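Long-range contacts in heme oxygenase (mycobilin-producing) (Mycobacterium tuberculosis, PDB 6DS8), which catalyses the oxidative breakdown of heme to mycobilin with release of the iron, using a suitable electron donor such as ascorbate: residues I5-V10 with R49-T54; P1-N6 with F91-D96. The protein carries 1 engineered substitution. All coordinates share one frame; numbering follows the deposited sequence.

Contact 1 of 2, residues I5-V10 with R49-T54; sequences INAIEV and RYFVVT. With MNH (manganese protoporphyrin IX), chain D.
Ile5 lays its CG2 methyl against the Phe51 ring, CG2 to CG 3.6 Å, meeting it obliquely on one face of the antiparallel sheet of a dimeric alpha/beta-barrel fold. That methyl is anti to the backbone N, which leaves CG1 (chi1 -51°) to run beside Val53, whose CG1 points the same way. Strands 2-9 and 50-56 are neighbours here, their short axes 167° apart. Asn6 with Val52 and Ile8 with Tyr50 are the hydrogen-bonded pairs, each closed by two N-H to O bonds; the straightest, Val52 N to Asn6 O, has an angle of 175° at the hydrogen.

The two faces serve different partners. Ile5 and Phe51 look to the second subunit, where the Phe51 ring meets Phe91 of that subunit. On the other face, Ile8 and Tyr50 cross at CG1 to CB, 3.6 Å, packed against helix 15-23, where both touch Leu18, and Ile8 CD1 reaches Val52 CG2. Farther along this face, the Asn6 side chain lies against one pyrrole of the manganese porphyrin, its CG 3.8 Å from C1B, and Thr54 CG2 packs on the porphyrin methyl CMC.

At the far end, Arg49 bends at chi3 and its guanidinium is held by a salt bridge to Glu47; Ala7 CB sits over one face of that group, 3.3 Å from Arg49 NH1 and offset toward its rim.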
loop_
_atom_site.group_PDB
_atom_site.type_symbol
_atom_site.label_atom_id
_atom_site.label_comp_id
_atom_site.label_asym_id
_atom_site.label_seq_id
_atom_site.Cartn_x
_atom_site.Cartn_y
_atom_site.Cartn_z
ATOM N N ILE A 5 -6.177 -3.389 -0.745
ATOM C CA ILE A 5 -6.337 -1.938 -0.715
ATOM C C ILE A 5 -7.716 -1.607 -1.254
ATOM O O ILE A 5 -8.022 -1.930 -2.406
ATOM C CB ILE A 5 -5.256 -1.237 -1.557
ATOM C CG1 ILE A 5 -3.860 -1.739 -1.157
ATOM C CG2 ILE A 5 -5.391 0.281 -1.446
ATOM C CD1 ILE A 5 -2.734 -1.117 -1.966
ATOM N N ASN A 6 -8.551 -0.939 -0.468
ATOM C CA ASN A 6 -9.747 -0.349 -1.050
ATOM C C ASN A 6 -9.438 1.085 -1.492
ATOM O O ASN A 6 -9.145 1.957 -0.657
ATOM C CB ASN A 6 -10.943 -0.406 -0.091
ATOM C CG ASN A 6 -12.282 -0.521 -0.860
ATOM O OD1 ASN A 6 -12.332 -1.195 -1.906
ATOM N ND2 ASN A 6 -13.348 0.172 -0.381
ATOM N N ALA A 7 -9.508 1.318 -2.795
ATOM C CA ALA A 7 -9.232 2.633 -3.418
ATOM C C ALA A 7 -10.543 3.406 -3.546
ATOM O O ALA A 7 -11.340 3.101 -4.412
ATOM C CB ALA A 7 -8.501 2.473 -4.719
ATOM N N ILE A 8 -10.726 4.377 -2.660
ATOM C CA ILE A 8 -12.014 5.102 -2.585
ATOM C C ILE A 8 -11.929 6.518 -3.143
ATOM O O ILE A 8 -11.045 7.270 -2.804
ATOM C CB ILE A 8 -12.622 5.025 -1.178
ATOM C CG1 ILE A 8 -11.788 5.780 -0.152
ATOM C CG2 ILE A 8 -12.800 3.584 -0.781
ATOM C CD1 ILE A 8 -12.271 5.597 1.263
ATOM N N GLU A 9 -12.897 6.794 -3.991
ATOM C CA GLU A 9 -13.102 8.093 -4.660
ATOM C C GLU A 9 -13.856 8.988 -3.673
ATOM O O GLU A 9 -14.815 8.542 -3.111
ATOM C CB GLU A 9 -13.817 7.857 -5.983
ATOM C CG GLU A 9 -12.997 7.010 -6.929
ATOM C CD GLU A 9 -13.752 6.021 -7.800
ATOM O OE1 GLU A 9 -13.195 4.991 -8.116
ATOM O OE2 GLU A 9 -14.882 6.289 -8.153
ATOM N N VAL A 10 -13.397 10.214 -3.509
ATOM C CA VAL A 10 -13.931 11.160 -2.544
ATOM C C VAL A 10 -14.137 12.500 -3.245
ATOM O O VAL A 10 -13.234 12.983 -3.945
ATOM C CB VAL A 10 -12.996 11.266 -1.330
ATOM C CG1 VAL A 10 -13.485 12.308 -0.383
ATOM C CG2 VAL A 10 -12.881 9.904 -0.610
ATOM N N ARG A 49 -7.363 9.029 -5.145
ATOM C CA ARG A 49 -8.166 8.252 -4.207
ATOM C C ARG A 49 -7.466 8.111 -2.868
ATOM O O ARG A 49 -6.235 8.221 -2.771
ATOM C CB ARG A 49 -8.484 6.857 -4.759
ATOM C CG ARG A 49 -9.461 6.885 -5.911
ATOM C CD ARG A 49 -9.454 5.582 -6.646
ATOM N NE ARG A 49 -8.160 5.332 -7.235
ATOM C CZ ARG A 49 -7.824 4.203 -7.840
ATOM N NH1 ARG A 49 -8.720 3.203 -7.942
ATOM N NH2 ARG A 49 -6.581 4.082 -8.325
ATOM N N TYR A 50 -8.278 7.916 -1.824
ATOM C CA TYR A 50 -7.774 7.383 -0.572
ATOM C C TYR A 50 -7.514 5.891 -0.747
ATOM O O TYR A 50 -8.315 5.178 -1.351
ATOM C CB TYR A 50 -8.784 7.622 0.556
ATOM C CG TYR A 50 -8.701 9.012 1.136
ATOM C CD1 TYR A 50 -9.188 10.105 0.425
ATOM C CD2 TYR A 50 -8.118 9.242 2.386
ATOM C CE1 TYR A 50 -9.111 11.391 0.932
ATOM C CE2 TYR A 50 -8.041 10.517 2.909
ATOM C CZ TYR A 50 -8.552 11.593 2.162
ATOM O OH TYR A 50 -8.499 12.871 2.634
ATOM N N PHE A 51 -6.381 5.425 -0.244
ATOM C CA PHE A 51 -6.045 4.006 -0.236
ATOM C C PHE A 51 -6.243 3.495 1.191
ATOM O O PHE A 51 -5.546 3.949 2.107
ATOM C CB PHE A 51 -4.595 3.790 -0.673
ATOM C CG PHE A 51 -4.375 3.698 -2.183
ATOM C CD1 PHE A 51 -5.251 4.292 -3.081
ATOM C CD2 PHE A 51 -3.248 3.011 -2.698
ATOM C CE1 PHE A 51 -5.015 4.206 -4.472
ATOM C CE2 PHE A 51 -3.018 2.925 -4.075
ATOM C CZ PHE A 51 -3.911 3.532 -4.965
ATOM N N VAL A 52 -7.193 2.583 1.391
ATOM C CA VAL A 52 -7.343 1.877 2.668
ATOM C C VAL A 52 -6.572 0.562 2.539
ATOM O O VAL A 52 -7.028 -0.392 1.881
ATOM C CB VAL A 52 -8.812 1.651 3.025
ATOM C CG1 VAL A 52 -8.930 0.978 4.398
ATOM C CG2 VAL A 52 -9.589 2.977 2.976
ATOM N N VAL A 53 -5.368 0.531 3.116
ATOM C CA VAL A 53 -4.420 -0.563 2.933
ATOM C C VAL A 53 -4.497 -1.514 4.116
ATOM O O VAL A 53 -4.150 -1.134 5.246
ATOM C CB VAL A 53 -2.998 -0.022 2.778
ATOM C CG1 VAL A 53 -2.063 -1.131 2.336
ATOM C CG2 VAL A 53 -3.024 1.119 1.778
ATOM N N THR A 54 -4.932 -2.757 3.855
ATOM C CA THR A 54 -5.053 -3.787 4.883
ATOM C C THR A 54 -4.156 -4.973 4.546
ATOM O O THR A 54 -4.001 -5.341 3.368
ATOM C CB THR A 54 -6.511 -4.251 5.064
ATOM O OG1 THR A 54 -6.920 -5.116 3.984
ATOM C CG2 THR A 54 -7.438 -3.025 5.146
HETATM MN MN MNH D . -14.487 0.202 3.803
HETATM C CHA MNH D . -16.998 2.129 3.176
HETATM C CHB MNH D . -15.405 -1.717 1.208
HETATM C CHC MNH D . -12.105 -2.012 4.426
HETATM C CHD MNH D . -14.176 1.406 6.657
HETATM N NA MNH D . -16.075 0.152 2.415
HETATM C C1A MNH D . -16.942 1.196 2.154
HETATM C C2A MNH D . -17.652 0.987 0.900
HETATM C C3A MNH D . -17.325 -0.215 0.383
HETATM C C4A MNH D . -16.284 -0.663 1.304
HETATM C CMA MNH D . -17.768 -0.930 -0.888
HETATM C CAA MNH D . -18.692 2.000 0.418
HETATM C CBA MNH D . -18.065 3.031 -0.534
HETATM C CGA MNH D . -18.978 3.861 -1.461
HETATM O O1A MNH D . -20.179 4.090 -1.170
HETATM O O2A MNH D . -18.413 4.250 -2.527
HETATM N NB MNH D . -13.856 -1.692 2.876
HETATM C C1B MNH D . -14.333 -2.376 1.768
HETATM C C2B MNH D . -13.521 -3.483 1.313
HETATM C C3B MNH D . -12.446 -3.306 2.196
HETATM C C4B MNH D . -12.684 -2.343 3.221
HETATM C CMB MNH D . -13.870 -4.263 0.037
HETATM C CAB MNH D . -11.158 -4.097 2.294
HETATM C CBB MNH D . -9.669 -3.791 2.292
HETATM N NC MNH D . -13.322 -0.368 5.505
HETATM C C1C MNH D . -12.231 -1.216 5.548
HETATM C C2C MNH D . -11.559 -1.141 6.825
HETATM C C3C MNH D . -12.175 -0.150 7.490
HETATM C C4C MNH D . -13.258 0.362 6.661
HETATM C CMC MNH D . -10.278 -1.928 7.166
HETATM C CAC MNH D . -11.785 0.408 8.839
HETATM C CBC MNH D . -12.119 -0.182 10.183
HETATM N ND MNH D . -15.489 1.672 4.876
HETATM C C1D MNH D . -15.116 2.228 6.082
HETATM C C2D MNH D . -15.848 3.455 6.401
HETATM C C3D MNH D . -16.734 3.544 5.380
HETATM C C4D MNH D . -16.493 2.494 4.423
HETATM C CMD MNH D . -15.672 4.345 7.608
HETATM C CAD MNH D . -17.659 4.721 5.085
HETATM C CBD MNH D . -17.028 5.623 4.022
HETATM C CGD MNH D . -17.808 6.837 3.553
HETATM O O1D MNH D . -18.624 7.425 4.280
HETATM O O2D MNH D . -17.614 7.229 2.369
#

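Contact 2 of 2, residues P1-N6 with F91-D96. With MNH (manganese protoporphyrin IX), chain D.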
loop_
_atom_site.group_PDB
_atom_site.type_symbol
_atom_site.label_atom_id
_atom_site.label_comp_id
_atom_site.label_asym_id
_atom_site.label_seq_id
_atom_site.Cartn_x
_atom_site.Cartn_y
_atom_site.Cartn_z
ATOM N N PRO A 1 1.512 -13.673 2.912
ATOM C CA PRO A 1 0.455 -12.761 3.356
ATOM C C PRO A 1 -0.171 -12.060 2.186
ATOM O O PRO A 1 0.387 -12.119 1.089
ATOM C CB PRO A 1 1.195 -11.778 4.254
ATOM C CG PRO A 1 2.274 -12.642 4.880
ATOM C CD PRO A 1 2.703 -13.593 3.784
ATOM N N VAL A 2 -1.318 -11.413 2.403
ATOM C CA VAL A 2 -1.968 -10.666 1.337
ATOM C C VAL A 2 -2.174 -9.203 1.740
ATOM O O VAL A 2 -2.169 -8.818 2.917
ATOM C CB VAL A 2 -3.313 -11.308 0.925
ATOM C CG1 VAL A 2 -3.048 -12.716 0.410
ATOM C CG2 VAL A 2 -4.290 -11.302 2.096
ATOM N N VAL A 3 -2.406 -8.387 0.726
ATOM C CA VAL A 3 -2.798 -7.006 0.927
ATOM C C VAL A 3 -4.046 -6.757 0.099
ATOM O O VAL A 3 -4.121 -7.194 -1.057
ATOM C CB VAL A 3 -1.664 -6.050 0.537
ATOM C CG1 VAL A 3 -2.223 -4.672 0.261
ATOM C CG2 VAL A 3 -0.582 -6.064 1.623
ATOM N N LYS A 4 -5.053 -6.146 0.734
ATOM C CA LYS A 4 -6.283 -5.674 0.091
ATOM C C LYS A 4 -6.380 -4.160 0.311
ATOM O O LYS A 4 -6.627 -3.698 1.433
ATOM C CB LYS A 4 -7.531 -6.378 0.657
ATOM C CG LYS A 4 -7.447 -7.887 0.930
ATOM C CD LYS A 4 -7.818 -8.686 -0.300
ATOM C CE LYS A 4 -7.492 -10.188 -0.158
ATOM N NZ LYS A 4 -7.413 -10.830 -1.503
ATOM N N ILE A 5 -6.177 -3.389 -0.745
ATOM C CA ILE A 5 -6.337 -1.938 -0.715
ATOM C C ILE A 5 -7.716 -1.607 -1.254
ATOM O O ILE A 5 -8.022 -1.930 -2.406
ATOM C CB ILE A 5 -5.256 -1.237 -1.557
ATOM C CG1 ILE A 5 -3.860 -1.739 -1.157
ATOM C CG2 ILE A 5 -5.391 0.281 -1.446
ATOM C CD1 ILE A 5 -2.734 -1.117 -1.966
ATOM N N ASN A 6 -8.551 -0.939 -0.468
ATOM C CA ASN A 6 -9.747 -0.349 -1.050
ATOM C C ASN A 6 -9.438 1.085 -1.492
ATOM O O ASN A 6 -9.145 1.957 -0.657
ATOM C CB ASN A 6 -10.943 -0.406 -0.091
ATOM C CG ASN A 6 -12.282 -0.521 -0.860
ATOM O OD1 ASN A 6 -12.332 -1.195 -1.906
ATOM N ND2 ASN A 6 -13.348 0.172 -0.381
ATOM N N PHE A 91 -3.531 -8.090 -3.562
ATOM C CA PHE A 91 -2.147 -8.418 -3.884
ATOM C C PHE A 91 -1.669 -9.566 -3.017
ATOM O O PHE A 91 -2.178 -9.798 -1.919
ATOM C CB PHE A 91 -1.181 -7.230 -3.656
ATOM C CG PHE A 91 -1.478 -6.034 -4.497
ATOM C CD1 PHE A 91 -2.502 -5.171 -4.147
ATOM C CD2 PHE A 91 -0.740 -5.776 -5.646
ATOM C CE1 PHE A 91 -2.780 -4.065 -4.908
ATOM C CE2 PHE A 91 -1.018 -4.663 -6.421
ATOM C CZ PHE A 91 -2.049 -3.808 -6.048
ATOM N N GLU A 92 -0.628 -10.235 -3.491
ATOM C CA GLU A 92 0.118 -11.181 -2.684
ATOM C C GLU A 92 1.450 -10.545 -2.277
ATOM O O GLU A 92 2.178 -10.029 -3.129
ATOM C CB GLU A 92 0.319 -12.478 -3.483
ATOM C CG GLU A 92 1.391 -13.466 -2.984
ATOM C CD GLU A 92 0.941 -14.363 -1.821
ATOM O OE1 GLU A 92 -0.280 -14.591 -1.645
ATOM O OE2 GLU A 92 1.841 -14.823 -1.066
ATOM N N VAL A 93 1.786 -10.611 -0.987
ATOM C CA VAL A 93 3.051 -10.037 -0.524
ATOM C C VAL A 93 4.190 -10.939 -0.987
ATOM O O VAL A 93 4.359 -12.039 -0.467
ATOM C CB VAL A 93 3.081 -9.858 0.998
ATOM C CG1 VAL A 93 4.467 -9.403 1.429
ATOM C CG2 VAL A 93 2.039 -8.835 1.444
ATOM N N VAL A 94 4.990 -10.463 -1.938
ATOM C CA VAL A 94 6.109 -11.240 -2.477
ATOM C C VAL A 94 7.406 -11.012 -1.703
ATOM O O VAL A 94 8.242 -11.916 -1.631
ATOM C CB VAL A 94 6.301 -10.889 -3.966
ATOM C CG1 VAL A 94 7.625 -11.412 -4.489
ATOM C CG2 VAL A 94 5.160 -11.452 -4.782
ATOM N N LEU A 95 7.596 -9.813 -1.141
ATOM C CA LEU A 95 8.795 -9.464 -0.383
ATOM C C LEU A 95 8.428 -8.407 0.652
ATOM O O LEU A 95 7.750 -7.439 0.309
ATOM C CB LEU A 95 9.873 -8.936 -1.319
ATOM C CG LEU A 95 11.191 -8.567 -0.644
ATOM C CD1 LEU A 95 11.998 -9.850 -0.493
ATOM C CD2 LEU A 95 11.948 -7.517 -1.455
ATOM N N ASP A 96 8.874 -8.605 1.895
ATOM C CA ASP A 96 8.597 -7.667 2.979
ATOM C C ASP A 96 9.882 -7.355 3.733
ATOM O O ASP A 96 10.414 -8.216 4.433
ATOM C CB ASP A 96 7.566 -8.218 3.955
ATOM C CG ASP A 96 6.956 -7.126 4.830
ATOM O OD1 ASP A 96 7.671 -6.141 5.160
ATOM O OD2 ASP A 96 5.762 -7.244 5.207
HETATM MN MN MNH D . -14.487 0.202 3.803
HETATM C CHA MNH D . -16.998 2.129 3.176
HETATM C CHB MNH D . -15.405 -1.717 1.208
HETATM C CHC MNH D . -12.105 -2.012 4.426
HETATM C CHD MNH D . -14.176 1.406 6.657
HETATM N NA MNH D . -16.075 0.152 2.415
HETATM C C1A MNH D . -16.942 1.196 2.154
HETATM C C2A MNH D . -17.652 0.987 0.900
HETATM C C3A MNH D . -17.325 -0.215 0.383
HETATM C C4A MNH D . -16.284 -0.663 1.304
HETATM C CMA MNH D . -17.768 -0.930 -0.888
HETATM C CAA MNH D . -18.692 2.000 0.418
HETATM C CBA MNH D . -18.065 3.031 -0.534
HETATM C CGA MNH D . -18.978 3.861 -1.461
HETATM O O1A MNH D . -20.179 4.090 -1.170
HETATM O O2A MNH D . -18.413 4.250 -2.527
HETATM N NB MNH D . -13.856 -1.692 2.876
HETATM C C1B MNH D . -14.333 -2.376 1.768
HETATM C C2B MNH D . -13.521 -3.483 1.313
HETATM C C3B MNH D . -12.446 -3.306 2.196
HETATM C C4B MNH D . -12.684 -2.343 3.221
HETATM C CMB MNH D . -13.870 -4.263 0.037
HETATM C CAB MNH D . -11.158 -4.097 2.294
HETATM C CBB MNH D . -9.669 -3.791 2.292
HETATM N NC MNH D . -13.322 -0.368 5.505
HETATM C C1C MNH D . -12.231 -1.216 5.548
HETATM C C2C MNH D . -11.559 -1.141 6.825
HETATM C C3C MNH D . -12.175 -0.150 7.490
HETATM C C4C MNH D . -13.258 0.362 6.661
HETATM C CMC MNH D . -10.278 -1.928 7.166
HETATM C CAC MNH D . -11.785 0.408 8.839
HETATM C CBC MNH D . -12.119 -0.182 10.183
HETATM N ND MNH D . -15.489 1.672 4.876
HETATM C C1D MNH D . -15.116 2.228 6.082
HETATM C C2D MNH D . -15.848 3.455 6.401
HETATM C C3D MNH D . -16.734 3.544 5.380
HETATM C C4D MNH D . -16.493 2.494 4.423
HETATM C CMD MNH D . -15.672 4.345 7.608
HETATM C CAD MNH D . -17.659 4.721 5.085
HETATM C CBD MNH D . -17.028 5.623 4.022
HETATM C CGD MNH D . -17.808 6.837 3.553
HETATM O O1D MNH D . -18.624 7.425 4.280
HETATM O O2D MNH D . -17.614 7.229 2.369
HETATM O O HOH W 1 -4.940 -10.847 -2.380
#
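An antiparallel pairing of the N-terminal strand 2-9 with the long strand 85-98 forms this contact, at the edge of the four-stranded sheet of the chain. The two backbones are joined by Val3 N to Phe91 O, Phe91 N to Val3 O (2.7 Å), and Val93 N to Pro1 O. These three differ in geometry: Phe91 N approaches Val3 O nearly along the C=O axis, whereas Val3 N lies above the carbonyl plane of Phe91. The pairing runs out at Pro1, where the chain begins, and residues 94-96 continue past it; the short axes are 135° apart.

Val93 packs its CG2 against two residues of the N-terminal strand. With CG1 anti to the backbone N (chi1 174°), CG2 is the branch that meets Val3 CG2 at 3.8 Å, and it also reaches Pro1 CB at 4.2 Å. Phe91 presents its CE1 to Ile5 CD1, and its ring meets Phe51 of the second subunit. On the face that carries Val2, the Glu92 carboxylate folds back at chi2 (81°) beside the chain start, with OE2 4.2 Å from Pro1 N, opposite charges too far apart for a salt bridge.

Lys4 NZ donates to a water at 2.6 Å, and the water in turn donates to Phe91 O, giving that carbonyl a second partner beside Val3 N. The same ammonium has salt bridges to Glu90 and Asp59.

Beyond the pairing, Phe91, Glu92, Val93, Leu95 and Asp96 pair with an antiparallel strand of the second subunit, so the sheet continues across the interface, as in the dimeric alpha/beta barrels of the antibiotic biosynthesis monooxygenase family.

How the contacts relate
Strand 2-9 is central to both contacts: contact 1 joins it to strand 50-56 and contact 2 to strand 85-98, with the contact centres about 14 Å apart. Contact 1 is buried, its centre about 6 Å from the centre of the chain, and covers 568 Å²; contact 2 is partly exposed, its centre about 13 Å from the chain centre, and covers 368 Å². Within its segments contact 1 has four bridges, with apolar packing on both faces and the porphyrin on one, whereas contact 2 has two, with axes at 135° instead of 167°, and a water bridge and charges around it. They share Ile5 and Asn6 and meet where Thr54 OG1 lies 2.9 Å from Lys4 O, a probable hydrogen bond. Both reach the second subunit.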